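Local coordinates for reducing-end xylose-releasing exo-oligoxylanase Rex8A (Paenibacillus barcinonensis, PDB 6SUD), which hydrolyses linear and branched xylooligosaccharides as a family 8 glycosidase, releasing xylose from their reducing ends, at residues R31-W36 and Y366-L371; K6-D10 and E278-K282. The protein carries 1 engineered substitution. All blocks are in the same frame, centred on the assembly; numbering follows the deposited sequence.

Both contacts tie the N-terminal part of the chain to a later helix, and their segments alternate along the sequence. The family 8 fold is an (alpha/alpha)6 barrel: contact 1 joins its first helix, 25-41, to its last, 359-373, while contact 2 docks helix 8-11 on the end of helix 268-280. Their centres lie 22 Å apart, the nearest atoms about 9 Å, without touching. The C-terminal tail links them: Leu-32 touches Asn-376, Trp-279 NE1 hydrogen-bonds to Tyr-377 O and Tyr-9 meets Gln-381. Neither contact lies at the xylose sites; the Tyr-366 side chain is about 13 Å from a bound xylose. Yet Tyr-360 and Tyr-361, early in helix 359-373, line one of the two xylose pockets.

Contact 1. Residues R31-W36 and Y366-L371; sequences RLEQTW and YFFTML. With EDO (1,2-ethanediol), chain C.
Two helical segments, 31-36 within helix 25-41 and 366-371 within helix 359-373, run nearly antiparallel: their axes approach to 10.2 Å with a signed crossing angle of -158°. The register is fixed by Leu-32 opposite Met-370 (CA to CA 6.4 Å) and Thr-35 opposite Phe-367 (7.0 Å). Leu-32 takes the tp rotamer, which brings its end towards the partner although its CA-to-CB bond points sideways: CD1 lies 3.7 Å from CG of Met-370 and 4.0 Å from CE1 of Phe-367, and CD2 lies 3.9 Å from CD2 of Leu-371. Phe-367 (chi1 t) offers its ring edge to Thr-35, whose CG2 is 3.5 Å from CD1 of Phe-367 and 3.8 Å from CE1 of Tyr-366. The m rotamer of Thr-35 lets OG1 bond back to Arg-31 O (2.8 Å). Arg-31, chi1 t and chi2 p, reaches across towards Tyr-366 and Met-370; CE of Met-370 (tpp) sits over one guanidinium face, 3.9 Å from NE of Arg-31. Water 1 accepts from Arg-31 NE (2.9 Å) and donates to Thr-35 OG1 (2.6 Å) and Tyr-366 OH (3.2 Å). Beyond the pair, Arg-31 NH2 bonds to Trp-349 O and Tyr-366 OH to Thr-351 O. Trp-36 CB lies 4.2 Å from CE1 of Phe-367, and Trp-36 NE1 donates to O2 of 1,2-ethanediol (2.9 Å), probably a crystallisation additive. This is the seam where first and last helices of the (alpha/alpha)6 barrel meet. The chemistry implies a seam filled by apolar side chains, with water 1 bridging Arg-31, Thr-35 and Tyr-366 at its polar margin.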
ATOM      1  N   ARG A  31     -15.006  -9.079  13.766  1.00 16.21           N
ATOM      2  CA  ARG A  31     -13.652  -8.547  14.079  1.00 15.59           C
ATOM      3  C   ARG A  31     -13.280  -7.520  13.004  1.00 14.65           C
ATOM      4  O   ARG A  31     -12.753  -6.459  13.368  1.00 14.32           O
ATOM      5  CB  ARG A  31     -12.624  -9.678  14.181  1.00 16.08           C
ATOM      6  CG  ARG A  31     -11.218  -9.215  14.534  1.00 16.88           C
ATOM      7  CD  ARG A  31     -11.095  -8.615  15.926  1.00 17.39           C
ATOM      8  NE  ARG A  31      -9.707  -8.216  16.149  1.00 17.93           N
ATOM      9  CZ  ARG A  31      -8.730  -9.044  16.516  1.00 19.15           C
ATOM     10  NH1 ARG A  31      -7.503  -8.573  16.669  1.00 20.18           N
ATOM     11  NH2 ARG A  31      -8.973 -10.336  16.718  1.00 19.30           N
ATOM     12  N   LEU A  32     -13.582  -7.827  11.740  1.00 15.29           N
ATOM     13  CA  LEU A  32     -13.242  -6.934  10.611  1.00 15.13           C
ATOM     14  C   LEU A  32     -14.085  -5.667  10.750  1.00 15.94           C
ATOM     15  O   LEU A  32     -13.526  -4.560  10.702  1.00 15.96           O
ATOM     16  CB  LEU A  32     -13.502  -7.623   9.268  1.00 15.17           C
ATOM     17  CG  LEU A  32     -13.236  -6.710   8.072  1.00 14.97           C
ATOM     18  CD1 LEU A  32     -11.816  -6.165   8.119  1.00 15.27           C
ATOM     19  CD2 LEU A  32     -13.491  -7.404   6.756  1.00 14.70           C
ATOM     20  N   GLU A  33     -15.384  -5.834  10.987  1.00 17.28           N
ATOM     21  CA  GLU A  33     -16.302  -4.687  11.153  1.00 18.50           C
ATOM     22  C   GLU A  33     -15.831  -3.820  12.323  1.00 17.85           C
ATOM     23  O   GLU A  33     -15.887  -2.604  12.175  1.00 16.35           O
ATOM     24  CB  GLU A  33     -17.734  -5.185  11.304  1.00 21.23           C
ATOM     25  CG  GLU A  33     -18.632  -4.222  12.050  1.00 24.09           C
ATOM     26  CD  GLU A  33     -18.882  -2.925  11.302  1.00 26.58           C
ATOM     27  OE1 GLU A  33     -19.636  -2.078  11.812  1.00 31.01           O
ATOM     28  OE2 GLU A  33     -18.320  -2.758  10.210  1.00 32.08           O
ATOM     29  N   GLN A  34     -15.410  -4.424  13.440  1.00 17.53           N
ATOM     30  CA  GLN A  34     -14.990  -3.652  14.635  1.00 18.65           C
ATOM     31  C   GLN A  34     -13.660  -2.949  14.363  1.00 16.89           C
ATOM     32  O   GLN A  34     -13.451  -1.839  14.911  1.00 15.76           O
ATOM     33  CB  GLN A  34     -14.855  -4.508  15.892  1.00 20.51           C
ATOM     34  CG  GLN A  34     -14.747  -3.642  17.138  1.00 23.79           C
ATOM     35  CD  GLN A  34     -15.751  -2.511  17.136  1.00 26.86           C
ATOM     36  OE1 GLN A  34     -15.390  -1.338  17.092  1.00 31.07           O
ATOM     37  NE2 GLN A  34     -17.033  -2.847  17.149  1.00 28.52           N
ATOM     38  N   THR A  35     -12.792  -3.524  13.527  1.00 16.48           N
ATOM     39  CA  THR A  35     -11.512  -2.844  13.213  1.00 15.51           C
ATOM     40  C   THR A  35     -11.849  -1.562  12.447  1.00 15.27           C
ATOM     41  O   THR A  35     -11.323  -0.484  12.793  1.00 13.37           O
ATOM     42  CB  THR A  35     -10.553  -3.742  12.429  1.00 15.82           C
ATOM     43  OG1 THR A  35     -10.359  -4.942  13.177  1.00 15.99           O
ATOM     44  CG2 THR A  35      -9.243  -3.039  12.141  1.00 16.06           C
ATOM     45  N   TRP A  36     -12.735  -1.683  11.460  1.00 15.22           N
ATOM     46  CA  TRP A  36     -13.244  -0.524  10.688  1.00 15.50           C
ATOM     47  C   TRP A  36     -13.772   0.552  11.640  1.00 15.71           C
ATOM     48  O   TRP A  36     -13.366   1.699  11.518  1.00 14.75           O
ATOM     49  CB  TRP A  36     -14.337  -0.937   9.697  1.00 15.31           C
ATOM     50  CG  TRP A  36     -15.034   0.260   9.124  1.00 15.14           C
ATOM     51  CD1 TRP A  36     -16.148   0.858   9.640  1.00 15.74           C
ATOM     52  CD2 TRP A  36     -14.622   1.086   8.012  1.00 15.03           C
ATOM     53  NE1 TRP A  36     -16.475   1.969   8.916  1.00 15.79           N
ATOM     54  CE2 TRP A  36     -15.553   2.145   7.922  1.00 15.10           C
ATOM     55  CE3 TRP A  36     -13.563   1.058   7.099  1.00 14.28           C
ATOM     56  CZ2 TRP A  36     -15.475   3.133   6.945  1.00 14.57           C
ATOM     57  CZ3 TRP A  36     -13.492   2.029   6.126  1.00 14.31           C
ATOM     58  CH2 TRP A  36     -14.435   3.052   6.049  1.00 14.48           C
ATOM     59  N   TYR A 366      -2.082  -2.806   9.623  1.00  9.40           N
ATOM     60  CA  TYR A 366      -2.983  -3.699  10.407  1.00  9.82           C
ATOM     61  C   TYR A 366      -4.280  -3.931   9.625  1.00  9.49           C
ATOM     62  O   TYR A 366      -4.656  -5.099   9.380  1.00  9.25           O
ATOM     63  CB  TYR A 366      -3.287  -3.097  11.783  1.00 10.32           C
ATOM     64  CG  TYR A 366      -4.080  -3.951  12.748  1.00 10.98           C
ATOM     65  CD1 TYR A 366      -5.462  -4.036  12.679  1.00 11.42           C
ATOM     66  CD2 TYR A 366      -3.447  -4.648  13.761  1.00 11.46           C
ATOM     67  CE1 TYR A 366      -6.195  -4.799  13.575  1.00 11.71           C
ATOM     68  CE2 TYR A 366      -4.160  -5.411  14.669  1.00 11.99           C
ATOM     69  CZ  TYR A 366      -5.539  -5.486  14.582  1.00 12.14           C
ATOM     70  OH  TYR A 366      -6.251  -6.229  15.480  1.00 13.11           O
ATOM     71  N   PHE A 367      -4.958  -2.864   9.221  1.00  9.16           N
ATOM     72  CA  PHE A 367      -6.280  -2.996   8.560  1.00  9.66           C
ATOM     73  C   PHE A 367      -6.162  -3.781   7.252  1.00  9.88           C
ATOM     74  O   PHE A 367      -7.019  -4.649   6.977  1.00  9.77           O
ATOM     75  CB  PHE A 367      -6.948  -1.649   8.314  1.00 10.32           C
ATOM     76  CG  PHE A 367      -8.362  -1.849   7.849  1.00 10.93           C
ATOM     77  CD1 PHE A 367      -9.364  -2.133   8.753  1.00 12.01           C
ATOM     78  CD2 PHE A 367      -8.672  -1.853   6.506  1.00 11.62           C
ATOM     79  CE1 PHE A 367     -10.661  -2.375   8.332  1.00 11.71           C
ATOM     80  CE2 PHE A 367      -9.977  -2.063   6.085  1.00 12.18           C
ATOM     81  CZ  PHE A 367     -10.966  -2.325   7.001  1.00 12.11           C
ATOM     82  N   PHE A 368      -5.141  -3.497   6.444  1.00  9.68           N
ATOM     83  CA  PHE A 368      -4.953  -4.208   5.158  1.00  9.95           C
ATOM     84  C   PHE A 368      -4.721  -5.691   5.426  1.00  9.50           C
ATOM     85  O   PHE A 368      -5.263  -6.526   4.672  1.00  9.35           O
ATOM     86  CB  PHE A 368      -3.823  -3.613   4.334  1.00 10.47           C
ATOM     87  CG  PHE A 368      -4.134  -2.245   3.781  1.00 11.24           C
ATOM     88  CD1 PHE A 368      -5.263  -2.018   3.002  1.00 11.93           C
ATOM     89  CD2 PHE A 368      -3.255  -1.197   3.988  1.00 11.84           C
ATOM     90  CE1 PHE A 368      -5.521  -0.762   2.473  1.00 12.08           C
ATOM     91  CE2 PHE A 368      -3.501   0.052   3.437  1.00 11.92           C
ATOM     92  CZ  PHE A 368      -4.642   0.269   2.699  1.00 12.07           C
ATOM     93  N   THR A 369      -4.008  -6.021   6.502  1.00  9.07           N
ATOM     94  CA  THR A 369      -3.813  -7.441   6.898  1.00  9.27           C
ATOM     95  C   THR A 369      -5.148  -8.050   7.367  1.00  9.31           C
ATOM     96  O   THR A 369      -5.400  -9.223   7.062  1.00  8.70           O
ATOM     97  CB  THR A 369      -2.705  -7.612   7.940  1.00  9.29           C
ATOM     98  OG1 THR A 369      -1.500  -7.124   7.355  1.00  9.27           O
ATOM     99  CG2 THR A 369      -2.518  -9.061   8.337  1.00  9.26           C
ATOM    100  N   MET A 370      -5.966  -7.313   8.113  1.00 10.05           N
ATOM    101  CA  MET A 370      -7.258  -7.849   8.628  1.00 11.14           C
ATOM    102  C   MET A 370      -8.170  -8.144   7.432  1.00 10.67           C
ATOM    103  O   MET A 370      -8.806  -9.237   7.383  1.00 10.44           O
ATOM    104  CB  MET A 370      -7.917  -6.859   9.597  1.00 13.06           C
ATOM    105  CG  MET A 370      -9.138  -7.401  10.327  1.00 14.55           C
ATOM    106  SD  MET A 370      -8.788  -8.816  11.395  1.00 17.98           S
ATOM    107  CE  MET A 370      -7.900  -8.005  12.718  1.00 16.77           C
ATOM    108  N   LEU A 371      -8.206  -7.221   6.473  1.00 10.09           N
ATOM    109  CA  LEU A 371      -8.919  -7.441   5.187  1.00 10.37           C
ATOM    110  C   LEU A 371      -8.406  -8.716   4.518  1.00 10.19           C
ATOM    111  O   LEU A 371      -9.213  -9.589   4.223  1.00 10.33           O
ATOM    112  CB  LEU A 371      -8.681  -6.239   4.275  1.00 10.60           C
ATOM    113  CG  LEU A 371      -9.625  -5.060   4.453  1.00 10.84           C
ATOM    114  CD1 LEU A 371      -9.293  -3.977   3.437  1.00 11.04           C
ATOM    115  CD2 LEU A 371     -11.071  -5.491   4.311  1.00 10.67           C
TER
HETATM  116  C1  EDO C 501     -20.277   3.967   7.409  1.00 20.85           C
HETATM  117  O1  EDO C 501     -20.422   5.128   8.213  1.00 21.45           O
HETATM  118  C2  EDO C 501     -19.091   3.293   7.819  1.00 20.71           C
HETATM  119  O2  EDO C 501     -19.135   3.037   9.207  1.00 21.83           O
HETATM  120  O   HOH W   1      -9.339  -5.423  15.560  1.00 24.57           O

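Contact 2. Residues K6-D10 and E278-K282; sequences KGAYD and EWFRK
Tyr-9, then Phe-280 and Arg-281, have the most surface buried where the start of helix 8-11 meets the end of helix 268-280. Gly-7 is the N-cap, its CA 4.3 Å from that of Phe-280, and the CA of Ala-8 is 4.6 Å from that of Trp-279. The first amides of one helix use the last carbonyls of the other: Ala-8 N donates to Glu-278 O (3.0 Å, 177°) and Tyr-9 N to Trp-279 O (2.9 Å, 159°). A CA-H...O contact from Gly-7 CA to Trp-279 O (3.3 Å) shows how closely the backbones pack; a modelled CB on Gly-7 would fall 2.1 Å from Trp-279 O. Tyr-9 (chi1 t) and Phe-280 (m) form an oblique aromatic pair, centroids 5.3 Å apart and planes at 37°, with CG of Tyr-9 3.4 Å from CE1 of Phe-280. Arg-281 leaves the helix in the left-handed region (phi/psi 55/40), and its side chain folds back: NH2 bonds to Glu-278 O (2.9 Å), while a guanidinium face covers Lys-6 O and Gly-7 CA. Its NE bonds to Trp-277 O, and Trp-277 adds a cation-pi contact. The N-terminal end of one helix thus meets the C-terminal end of the other through backbone hydrogen bonds. Around it, Tyr-9 and Trp-279 share Leu-205 of helix 200-209, and Phe-280 touches His-201 and Glu-204 of that helix and Arg-226 of helix 215-232.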
ATOM      1  N   LYS A   6      -4.151 -21.115 -10.337  1.00 28.08           N
ATOM      2  CA  LYS A   6      -4.997 -19.942 -10.716  1.00 27.16           C
ATOM      3  C   LYS A   6      -5.262 -19.088  -9.487  1.00 24.30           C
ATOM      4  O   LYS A   6      -5.667 -19.622  -8.430  1.00 24.88           O
ATOM      5  CB  LYS A   6      -6.356 -20.337 -11.302  1.00 29.77           C
ATOM      6  CG  LYS A   6      -6.312 -21.110 -12.607  1.00 31.31           C
ATOM      7  CD  LYS A   6      -5.753 -20.330 -13.769  1.00 33.12           C
ATOM      8  CE  LYS A   6      -5.793 -21.150 -15.038  1.00 34.01           C
ATOM      9  NZ  LYS A   6      -5.207 -20.420 -16.185  1.00 35.22           N
ATOM     10  N   GLY A   7      -5.106 -17.787  -9.693  1.00 22.24           N
ATOM     11  CA  GLY A   7      -5.287 -16.799  -8.629  1.00 20.59           C
ATOM     12  C   GLY A   7      -6.748 -16.452  -8.430  1.00 19.55           C
ATOM     13  O   GLY A   7      -7.599 -16.887  -9.250  1.00 18.14           O
ATOM     14  N   ALA A   8      -7.032 -15.680  -7.379  1.00 17.72           N
ATOM     15  CA  ALA A   8      -8.391 -15.185  -7.045  1.00 17.85           C
ATOM     16  C   ALA A   8      -8.971 -14.356  -8.202  1.00 18.13           C
ATOM     17  O   ALA A   8     -10.213 -14.349  -8.370  1.00 17.27           O
ATOM     18  CB  ALA A   8      -8.349 -14.390  -5.764  1.00 17.69           C
ATOM     19  N   TYR A   9      -8.125 -13.665  -8.972  1.00 19.05           N
ATOM     20  CA  TYR A   9      -8.565 -12.907 -10.170  1.00 20.80           C
ATOM     21  C   TYR A   9      -9.340 -13.838 -11.110  1.00 21.82           C
ATOM     22  O   TYR A   9     -10.384 -13.406 -11.634  1.00 21.77           O
ATOM     23  CB  TYR A   9      -7.397 -12.272 -10.920  1.00 21.53           C
ATOM     24  CG  TYR A   9      -7.838 -11.516 -12.147  1.00 22.57           C
ATOM     25  CD1 TYR A   9      -8.272 -10.202 -12.059  1.00 23.40           C
ATOM     26  CD2 TYR A   9      -7.860 -12.128 -13.392  1.00 23.46           C
ATOM     27  CE1 TYR A   9      -8.704  -9.510 -13.181  1.00 24.32           C
ATOM     28  CE2 TYR A   9      -8.291 -11.453 -14.522  1.00 24.51           C
ATOM     29  CZ  TYR A   9      -8.713 -10.140 -14.414  1.00 24.78           C
ATOM     30  OH  TYR A   9      -9.132  -9.483 -15.532  1.00 27.06           O
ATOM     31  N   ASP A  10      -8.854 -15.070 -11.297  1.00 22.55           N
ATOM     32  CA  ASP A  10      -9.408 -16.039 -12.282  1.00 24.76           C
ATOM     33  C   ASP A  10     -10.574 -16.828 -11.673  1.00 24.79           C
ATOM     34  O   ASP A  10     -11.566 -17.038 -12.398  1.00 26.42           O
ATOM     35  CB  ASP A  10      -8.333 -16.999 -12.798  1.00 26.45           C
ATOM     36  CG  ASP A  10      -7.269 -16.326 -13.646  1.00 28.22           C
ATOM     37  OD1 ASP A  10      -7.621 -15.431 -14.439  1.00 29.57           O
ATOM     38  OD2 ASP A  10      -6.094 -16.704 -13.501  1.00 33.15           O
ATOM     39  N   GLU A 278      -1.744 -14.137  -4.131  1.00 10.28           N
ATOM     40  CA  GLU A 278      -3.181 -14.448  -3.891  1.00 11.14           C
ATOM     41  C   GLU A 278      -4.000 -14.125  -5.158  1.00 10.74           C
ATOM     42  O   GLU A 278      -4.776 -14.989  -5.601  1.00 10.26           O
ATOM     43  CB  GLU A 278      -3.692 -13.718  -2.648  1.00 12.42           C
ATOM     44  CG  GLU A 278      -5.173 -13.933  -2.375  1.00 13.50           C
ATOM     45  CD  GLU A 278      -5.668 -15.364  -2.255  1.00 14.98           C
ATOM     46  OE1 GLU A 278      -4.829 -16.292  -2.192  1.00 17.14           O
ATOM     47  OE2 GLU A 278      -6.916 -15.551  -2.211  1.00 17.19           O
ATOM     48  N   TRP A 279      -3.840 -12.933  -5.738  1.00 10.63           N
ATOM     49  CA  TRP A 279      -4.671 -12.470  -6.887  1.00 10.33           C
ATOM     50  C   TRP A 279      -4.298 -13.193  -8.184  1.00 11.05           C
ATOM     51  O   TRP A 279      -5.243 -13.535  -8.943  1.00 11.20           O
ATOM     52  CB  TRP A 279      -4.562 -10.952  -7.065  1.00  9.82           C
ATOM     53  CG  TRP A 279      -5.328 -10.169  -6.043  1.00  9.34           C
ATOM     54  CD1 TRP A 279      -5.969 -10.653  -4.942  1.00  8.93           C
ATOM     55  CD2 TRP A 279      -5.521  -8.743  -6.024  1.00  9.18           C
ATOM     56  NE1 TRP A 279      -6.563  -9.631  -4.251  1.00  9.07           N
ATOM     57  CE2 TRP A 279      -6.305  -8.450  -4.886  1.00  9.35           C
ATOM     58  CE3 TRP A 279      -5.112  -7.688  -6.848  1.00  9.61           C
ATOM     59  CZ2 TRP A 279      -6.676  -7.146  -4.556  1.00  9.21           C
ATOM     60  CZ3 TRP A 279      -5.491  -6.403  -6.521  1.00  9.61           C
ATOM     61  CH2 TRP A 279      -6.275  -6.143  -5.395  1.00  9.41           C
ATOM     62  N   PHE A 280      -3.004 -13.353  -8.488  1.00 10.59           N
ATOM     63  CA  PHE A 280      -2.538 -13.717  -9.860  1.00 11.38           C
ATOM     64  C   PHE A 280      -1.735 -15.021  -9.881  1.00 12.45           C
ATOM     65  O   PHE A 280      -1.678 -15.611 -10.975  1.00 11.89           O
ATOM     66  CB  PHE A 280      -1.776 -12.548 -10.484  1.00 10.31           C
ATOM     67  CG  PHE A 280      -2.682 -11.385 -10.779  1.00 10.16           C
ATOM     68  CD1 PHE A 280      -3.707 -11.505 -11.704  1.00  9.95           C
ATOM     69  CD2 PHE A 280      -2.541 -10.178 -10.127  1.00 10.04           C
ATOM     70  CE1 PHE A 280      -4.567 -10.453 -11.956  1.00 10.22           C
ATOM     71  CE2 PHE A 280      -3.420  -9.132 -10.358  1.00  9.87           C
ATOM     72  CZ  PHE A 280      -4.420  -9.258 -11.292  1.00 10.18           C
ATOM     73  N   ARG A 281      -1.112 -15.426  -8.764  1.00 13.51           N
ATOM     74  CA  ARG A 281      -0.473 -16.764  -8.596  1.00 15.27           C
ATOM     75  C   ARG A 281       0.552 -16.969  -9.729  1.00 14.93           C
ATOM     76  O   ARG A 281       0.643 -18.088 -10.241  1.00 15.65           O
ATOM     77  CB  ARG A 281      -1.569 -17.845  -8.582  1.00 16.61           C
ATOM     78  CG  ARG A 281      -1.352 -18.991  -7.599  1.00 18.62           C
ATOM     79  CD  ARG A 281      -1.470 -18.593  -6.136  1.00 19.88           C
ATOM     80  NE  ARG A 281      -2.727 -17.947  -5.775  1.00 21.01           N
ATOM     81  CZ  ARG A 281      -3.865 -18.569  -5.454  1.00 22.35           C
ATOM     82  NH1 ARG A 281      -3.942 -19.893  -5.465  1.00 23.13           N
ATOM     83  NH2 ARG A 281      -4.937 -17.853  -5.151  1.00 21.55           N
ATOM     84  N   LYS A 282       1.314 -15.931 -10.096  1.00 15.73           N
ATOM     85  CA  LYS A 282       2.152 -15.930 -11.331  1.00 16.60           C
ATOM     86  C   LYS A 282       3.623 -16.273 -11.057  1.00 15.67           C
ATOM     87  O   LYS A 282       4.253 -16.873 -11.968  1.00 16.69           O
ATOM     88  CB  LYS A 282       2.062 -14.586 -12.054  1.00 18.44           C
ATOM     89  CG  LYS A 282       0.838 -14.430 -12.939  1.00 19.79           C
ATOM     90  CD  LYS A 282       0.854 -13.136 -13.722  1.00 21.45           C
ATOM     91  CE  LYS A 282      -0.069 -13.131 -14.923  1.00 23.44           C
ATOM     92  NZ  LYS A 282      -1.443 -12.716 -14.546  1.00 24.49           N
TER
HETATM   93  O   HOH W   2      -7.805 -18.864  -6.301  1.00 33.17           O